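Local atomic coordinates of invasion-associated protein B (Bartonella henselae, PDB entry 3DTD), a protein that is of unknown molecular function but is probably associated with the invasion of host cells by this bacterium. Residues L76-G81 / T101-C106; V88-D93 / I115-N120. All coordinates share one frame; numbering follows the deposited sequence.

Interactions 1 and 2 are two buried apolar contacts within the IalB family region, their centres about 15 Å apart. The segments alternate along the chain, in the order 76-81, 88-93, 101-106, 115-120. Strands 72-78 and 110-117 are neighbours in the seven-stranded sheet, and strands 88-92 and 98-101 pair in the four-stranded one. Thr101, in the second segment of interaction 1, touches both segments of interaction 2. Thr101 O lies 2.6 Å from Val88 N, a probable hydrogen bond. Thr101 CG2 packs on Leu90 CD1 at 3.8 Å and on Ile115 CG2 at 4.2 Å. A glycerol, probably from the crystallisation liquor, lies about 3 Å from the Phe80 side chain in interaction 1.

Interaction 1. Residues L76-G81 / T101-C106; sequences LTVPFG and TGIRTC
Val78 and Ile103 make the aliphatic half of this contact. Val78 CG2 meets Ile103 CD1 at 4.2 Å, methyl to methyl, and the two side chains cross obliquely. Ile103 reaches over with its longer branch. CG1 stands opposite the carbonyl carbon (chi1 -66°), and chi2 of 166° extends the branch so that CD1 arrives at Val78.

The second half is aromatic. Phe80 CE1 comes within 4.4 Å of Cys106 CB. Cys106 CB meets the ring at its edge, near the ring plane, and not over a face. The CB of Phe80 is directed away from 101-106, but its ring comes back toward Cys106.

Covalent and polar bonds hold the surroundings. A disulfide joins Cys106 to Cys111 of strand 110-117, and Val78 shares a backbone hydrogen bond with the same Cys111, so strand 110-117 lies between strands 72-78 and 105-107. A second subunit also holds both segments: it makes backbone hydrogen bonds with Gly81, Arg104 and Cys106, its Ile82 O bonds Thr105 OG1, and its Pro108 packs on Phe80.

The two segments meet by van der Waals contact alone, over a small area. Their relative position therefore probably owes more to strand 110-117, the disulfide and the second subunit than to the direct touch.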
loop_
_atom_site.group_PDB
_atom_site.type_symbol
_atom_site.label_atom_id
_atom_site.label_comp_id
_atom_site.label_asym_id
_atom_site.label_seq_id
_atom_site.Cartn_x
_atom_site.Cartn_y
_atom_site.Cartn_z
ATOM N N LEU C 76 12.108 -18.587 -31.087
ATOM C CA LEU C 76 12.766 -17.326 -30.832
ATOM C C LEU C 76 11.693 -16.293 -30.487
ATOM O O LEU C 76 10.692 -16.181 -31.188
ATOM C CB LEU C 76 13.557 -16.905 -32.074
ATOM C CG LEU C 76 14.258 -15.550 -32.155
ATOM C CD1 LEU C 76 15.468 -15.501 -31.249
ATOM C CD2 LEU C 76 14.662 -15.280 -33.592
ATOM N N THR C 77 11.892 -15.564 -29.393
ATOM C CA THR C 77 10.990 -14.484 -29.006
ATOM C C THR C 77 11.642 -13.152 -29.362
ATOM O O THR C 77 12.751 -12.870 -28.926
ATOM C CB THR C 77 10.644 -14.529 -27.502
ATOM O OG1 THR C 77 10.176 -15.838 -27.152
ATOM C CG2 THR C 77 9.563 -13.509 -27.162
ATOM N N VAL C 78 10.954 -12.356 -30.180
ATOM C CA VAL C 78 11.454 -11.054 -30.641
ATOM C C VAL C 78 10.534 -9.936 -30.107
ATOM O O VAL C 78 9.440 -10.234 -29.624
ATOM C CB VAL C 78 11.617 -11.004 -32.211
ATOM C CG1 VAL C 78 12.628 -12.045 -32.697
ATOM C CG2 VAL C 78 10.287 -11.160 -32.927
ATOM N N PRO C 79 10.979 -8.658 -30.158
ATOM C CA PRO C 79 10.133 -7.561 -29.658
ATOM C C PRO C 79 8.818 -7.329 -30.407
ATOM O O PRO C 79 8.620 -7.834 -31.507
ATOM C CB PRO C 79 11.024 -6.318 -29.824
ATOM C CG PRO C 79 12.392 -6.824 -29.960
ATOM C CD PRO C 79 12.285 -8.152 -30.622
ATOM N N PHE C 80 7.933 -6.558 -29.778
ATOM C CA PHE C 80 6.736 -6.023 -30.413
ATOM C C PHE C 80 7.134 -4.956 -31.431
ATOM O O PHE C 80 8.236 -4.404 -31.364
ATOM C CB PHE C 80 5.836 -5.372 -29.358
ATOM C CG PHE C 80 5.168 -6.347 -28.424
ATOM C CD1 PHE C 80 4.394 -7.399 -28.910
ATOM C CD2 PHE C 80 5.283 -6.183 -27.051
ATOM C CE1 PHE C 80 3.773 -8.282 -28.043
ATOM C CE2 PHE C 80 4.662 -7.061 -26.178
ATOM C CZ PHE C 80 3.908 -8.109 -26.671
ATOM N N GLY C 81 6.238 -4.660 -32.367
ATOM C CA GLY C 81 6.478 -3.590 -33.338
ATOM C C GLY C 81 7.230 -4.023 -34.582
ATOM O O GLY C 81 7.652 -3.182 -35.381
ATOM N N THR C 101 13.095 -17.106 -41.809
ATOM C CA THR C 101 11.831 -17.605 -41.267
ATOM C C THR C 101 10.963 -16.404 -40.864
ATOM O O THR C 101 11.337 -15.263 -41.118
ATOM C CB THR C 101 12.061 -18.618 -40.091
ATOM O OG1 THR C 101 10.809 -18.975 -39.489
ATOM C CG2 THR C 101 12.998 -18.041 -39.029
ATOM N N GLY C 102 9.804 -16.651 -40.262
ATOM C CA GLY C 102 8.896 -15.566 -39.902
ATOM C C GLY C 102 8.195 -15.742 -38.571
ATOM O O GLY C 102 8.221 -16.823 -37.987
ATOM N N ILE C 103 7.577 -14.658 -38.102
ATOM C CA ILE C 103 6.743 -14.656 -36.894
ATOM C C ILE C 103 5.490 -15.499 -37.129
ATOM O O ILE C 103 4.816 -15.338 -38.144
ATOM C CB ILE C 103 6.363 -13.197 -36.470
ATOM C CG1 ILE C 103 7.614 -12.424 -36.045
ATOM C CG2 ILE C 103 5.318 -13.179 -35.344
ATOM C CD1 ILE C 103 7.421 -10.922 -35.928
ATOM N N ARG C 104 5.208 -16.415 -36.205
ATOM C CA ARG C 104 4.004 -17.236 -36.262
ATOM C C ARG C 104 2.839 -16.537 -35.557
ATOM O O ARG C 104 1.700 -16.527 -36.051
ATOM C CB ARG C 104 4.263 -18.606 -35.622
ATOM C CG ARG C 104 3.053 -19.525 -35.602
ATOM C CD ARG C 104 3.428 -20.988 -35.476
ATOM N NE ARG C 104 2.272 -21.847 -35.730
ATOM C CZ ARG C 104 1.441 -22.292 -34.791
ATOM N NH1 ARG C 104 1.633 -21.972 -33.514
ATOM N NH2 ARG C 104 0.412 -23.061 -35.129
ATOM N N THR C 105 3.145 -15.961 -34.397
ATOM C CA THR C 105 2.164 -15.291 -33.552
ATOM C C THR C 105 2.873 -14.400 -32.541
ATOM O O THR C 105 4.095 -14.462 -32.398
ATOM C CB THR C 105 1.253 -16.305 -32.808
ATOM O OG1 THR C 105 0.205 -15.603 -32.138
ATOM C CG2 THR C 105 2.034 -17.151 -31.797
ATOM N N CYS C 106 2.109 -13.560 -31.853
ATOM C CA CYS C 106 2.647 -12.795 -30.739
ATOM C C CYS C 106 1.786 -12.989 -29.506
ATOM O O CYS C 106 0.571 -13.147 -29.600
ATOM C CB CYS C 106 2.792 -11.310 -31.079
ATOM S SG CYS C 106 3.661 -10.942 -32.655
#

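Interaction 2. Residues V88-D93 / I115-N120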
loop_
_atom_site.group_PDB
_atom_site.type_symbol
_atom_site.label_atom_id
_atom_site.label_comp_id
_atom_site.label_asym_id
_atom_site.label_seq_id
_atom_site.Cartn_x
_atom_site.Cartn_y
_atom_site.Cartn_z
ATOM N N VAL C 88 12.190 -12.814 -40.716
ATOM C CA VAL C 88 13.234 -12.684 -39.709
ATOM C C VAL C 88 14.421 -13.523 -40.179
ATOM O O VAL C 88 14.298 -14.733 -40.389
ATOM C CB VAL C 88 12.750 -13.139 -38.301
ATOM C CG1 VAL C 88 13.900 -13.132 -37.291
ATOM C CG2 VAL C 88 11.607 -12.249 -37.807
ATOM N N ARG C 89 15.558 -12.861 -40.361
ATOM C CA ARG C 89 16.775 -13.485 -40.870
ATOM C C ARG C 89 17.713 -13.850 -39.717
ATOM O O ARG C 89 18.005 -13.021 -38.857
ATOM C CB ARG C 89 17.458 -12.530 -41.856
ATOM C CG ARG C 89 18.726 -13.051 -42.521
ATOM C CD ARG C 89 19.309 -11.983 -43.434
ATOM N NE ARG C 89 20.530 -12.422 -44.106
ATOM C CZ ARG C 89 21.763 -12.128 -43.700
ATOM N NH1 ARG C 89 21.958 -11.389 -42.612
ATOM N NH2 ARG C 89 22.809 -12.574 -44.386
ATOM N N LEU C 90 18.166 -15.100 -39.711
ATOM C CA LEU C 90 19.094 -15.605 -38.701
ATOM C C LEU C 90 20.435 -15.959 -39.338
ATOM O O LEU C 90 20.485 -16.712 -40.310
ATOM C CB LEU C 90 18.512 -16.838 -38.000
ATOM C CG LEU C 90 17.484 -16.659 -36.876
ATOM C CD1 LEU C 90 16.078 -16.444 -37.412
ATOM C CD2 LEU C 90 17.510 -17.870 -35.968
ATOM N N GLN C 91 21.516 -15.422 -38.781
ATOM C CA GLN C 91 22.856 -15.653 -39.310
ATOM C C GLN C 91 23.870 -15.860 -38.188
ATOM O O GLN C 91 23.955 -15.053 -37.265
ATOM C CB GLN C 91 23.285 -14.479 -40.200
ATOM C CG GLN C 91 24.604 -14.692 -40.937
ATOM C CD GLN C 91 25.071 -13.462 -41.695
ATOM O OE1 GLN C 91 24.674 -12.334 -41.393
ATOM N NE2 GLN C 91 25.931 -13.675 -42.681
ATOM N N VAL C 92 24.638 -16.943 -38.274
ATOM C CA VAL C 92 25.730 -17.162 -37.333
ATOM C C VAL C 92 26.905 -16.280 -37.740
ATOM O O VAL C 92 27.573 -16.539 -38.749
ATOM C CB VAL C 92 26.178 -18.635 -37.250
ATOM C CG1 VAL C 92 27.073 -18.834 -36.045
ATOM C CG2 VAL C 92 24.985 -19.561 -37.177
ATOM N N ASP C 93 27.120 -15.234 -36.942
ATOM C CA ASP C 93 28.146 -14.213 -37.170
ATOM C C ASP C 93 28.065 -13.603 -38.573
ATOM O O ASP C 93 27.060 -12.979 -38.912
ATOM C CB ASP C 93 29.549 -14.748 -36.833
ATOM C CG ASP C 93 29.681 -15.170 -35.378
ATOM O OD1 ASP C 93 29.387 -14.353 -34.475
ATOM O OD2 ASP C 93 30.088 -16.323 -35.136
ATOM N N ILE C 115 11.873 -21.885 -35.144
ATOM C CA ILE C 115 13.178 -22.122 -35.745
ATOM C C ILE C 115 13.481 -23.614 -35.794
ATOM O O ILE C 115 13.187 -24.344 -34.853
ATOM C CB ILE C 115 14.305 -21.372 -34.991
ATOM C CG1 ILE C 115 14.000 -21.321 -33.489
ATOM C CG2 ILE C 115 14.443 -19.961 -35.543
ATOM C CD1 ILE C 115 15.188 -21.139 -32.587
ATOM N N VAL C 116 14.031 -24.058 -36.922
ATOM C CA VAL C 116 14.509 -25.426 -37.096
ATOM C C VAL C 116 15.934 -25.350 -37.649
ATOM O O VAL C 116 16.173 -24.707 -38.671
ATOM C CB VAL C 116 13.594 -26.250 -38.051
ATOM C CG1 VAL C 116 14.207 -27.605 -38.366
ATOM C CG2 VAL C 116 12.205 -26.443 -37.452
ATOM N N PHE C 117 16.874 -25.992 -36.959
ATOM C CA PHE C 117 18.276 -26.002 -37.376
ATOM C C PHE C 117 18.694 -27.376 -37.894
ATOM O O PHE C 117 18.564 -28.373 -37.182
ATOM C CB PHE C 117 19.186 -25.606 -36.211
ATOM C CG PHE C 117 18.859 -24.272 -35.595
ATOM C CD1 PHE C 117 18.565 -24.173 -34.241
ATOM C CD2 PHE C 117 18.856 -23.117 -36.360
ATOM C CE1 PHE C 117 18.274 -22.942 -33.664
ATOM C CE2 PHE C 117 18.566 -21.883 -35.793
ATOM C CZ PHE C 117 18.276 -21.796 -34.444
ATOM N N ASP C 118 19.201 -27.425 -39.127
ATOM C CA ASP C 118 19.786 -28.658 -39.666
ATOM C C ASP C 118 21.189 -28.919 -39.104
ATOM O O ASP C 118 21.751 -28.055 -38.425
ATOM C CB ASP C 118 19.771 -28.679 -41.208
ATOM C CG ASP C 118 20.447 -27.464 -41.842
ATOM O OD1 ASP C 118 21.581 -27.099 -41.468
ATOM O OD2 ASP C 118 19.841 -26.879 -42.760
ATOM N N LYS C 119 21.745 -30.096 -39.407
ATOM C CA LYS C 119 23.062 -30.534 -38.909
ATOM C C LYS C 119 24.180 -29.522 -39.165
ATOM O O LYS C 119 25.040 -29.313 -38.307
ATOM C CB LYS C 119 23.460 -31.885 -39.522
ATOM C CG LYS C 119 22.380 -32.967 -39.506
ATOM C CD LYS C 119 22.283 -33.681 -38.163
ATOM C CE LYS C 119 21.211 -34.763 -38.200
ATOM N NZ LYS C 119 21.038 -35.441 -36.883
ATOM N N ASN C 120 24.152 -28.902 -40.344
ATOM C CA ASN C 120 25.156 -27.921 -40.741
ATOM C C ASN C 120 25.029 -26.598 -39.992
ATOM O O ASN C 120 26.038 -25.970 -39.667
ATOM C CB ASN C 120 25.105 -27.680 -42.255
ATOM C CG ASN C 120 25.182 -28.972 -43.062
ATOM O OD1 ASN C 120 24.417 -29.170 -44.008
ATOM N ND2 ASN C 120 26.102 -29.859 -42.687
#
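This contact belongs to the apolar core between the two antiparallel sheets of the IalB fold. Strand 88-92 of the four-stranded sheet faces the end of strand 110-117 of the seven-stranded sheet. Leu90 carries it from one side, and Ile115 and Phe117 from the other.

A single methyl, Leu90 CD2, makes both touches. Leu90 CD2 lies 3.7 Å from Ile115 CG2 and 4.2 Å from Phe117 CE2. Leu90 crosses each of these side chains at about a right angle. The methyl meets the Phe117 ring at its edge, near the ring plane, and does not sit over a face. The CB of Leu90 points toward 115-120, which carries its branched end to the other strand. Ile115 also points its CB at the other strand, and its short branch, CG2, does the touching. Phe117 reaches the leucine with the far part of its ring. All three residues are buried.

On strand 88-92, Arg89 and Gln91 extend from the face opposite Leu90. Arg89 NH1 donates to Gln91 OE1 at 3.1 Å. The bond is bent, with an N-H...O angle of 136°, and the donor stands above the carbonyl plane of the amide.

Asp118 follows the strand and N-caps helix 119-127, its OD1 accepting from Tyr121 N, while the Tyr121 ring meets that of Phe117 with their planes at about 15°. Ile115 and Phe117 rest on Val64 of strand 58-66. Thr101 of strand 98-101 and Leu131 and Leu133 of strand 130-136 also pack on Leu90; strands of both sheets line the contact, and helix 119-127 borders its Phe117 end.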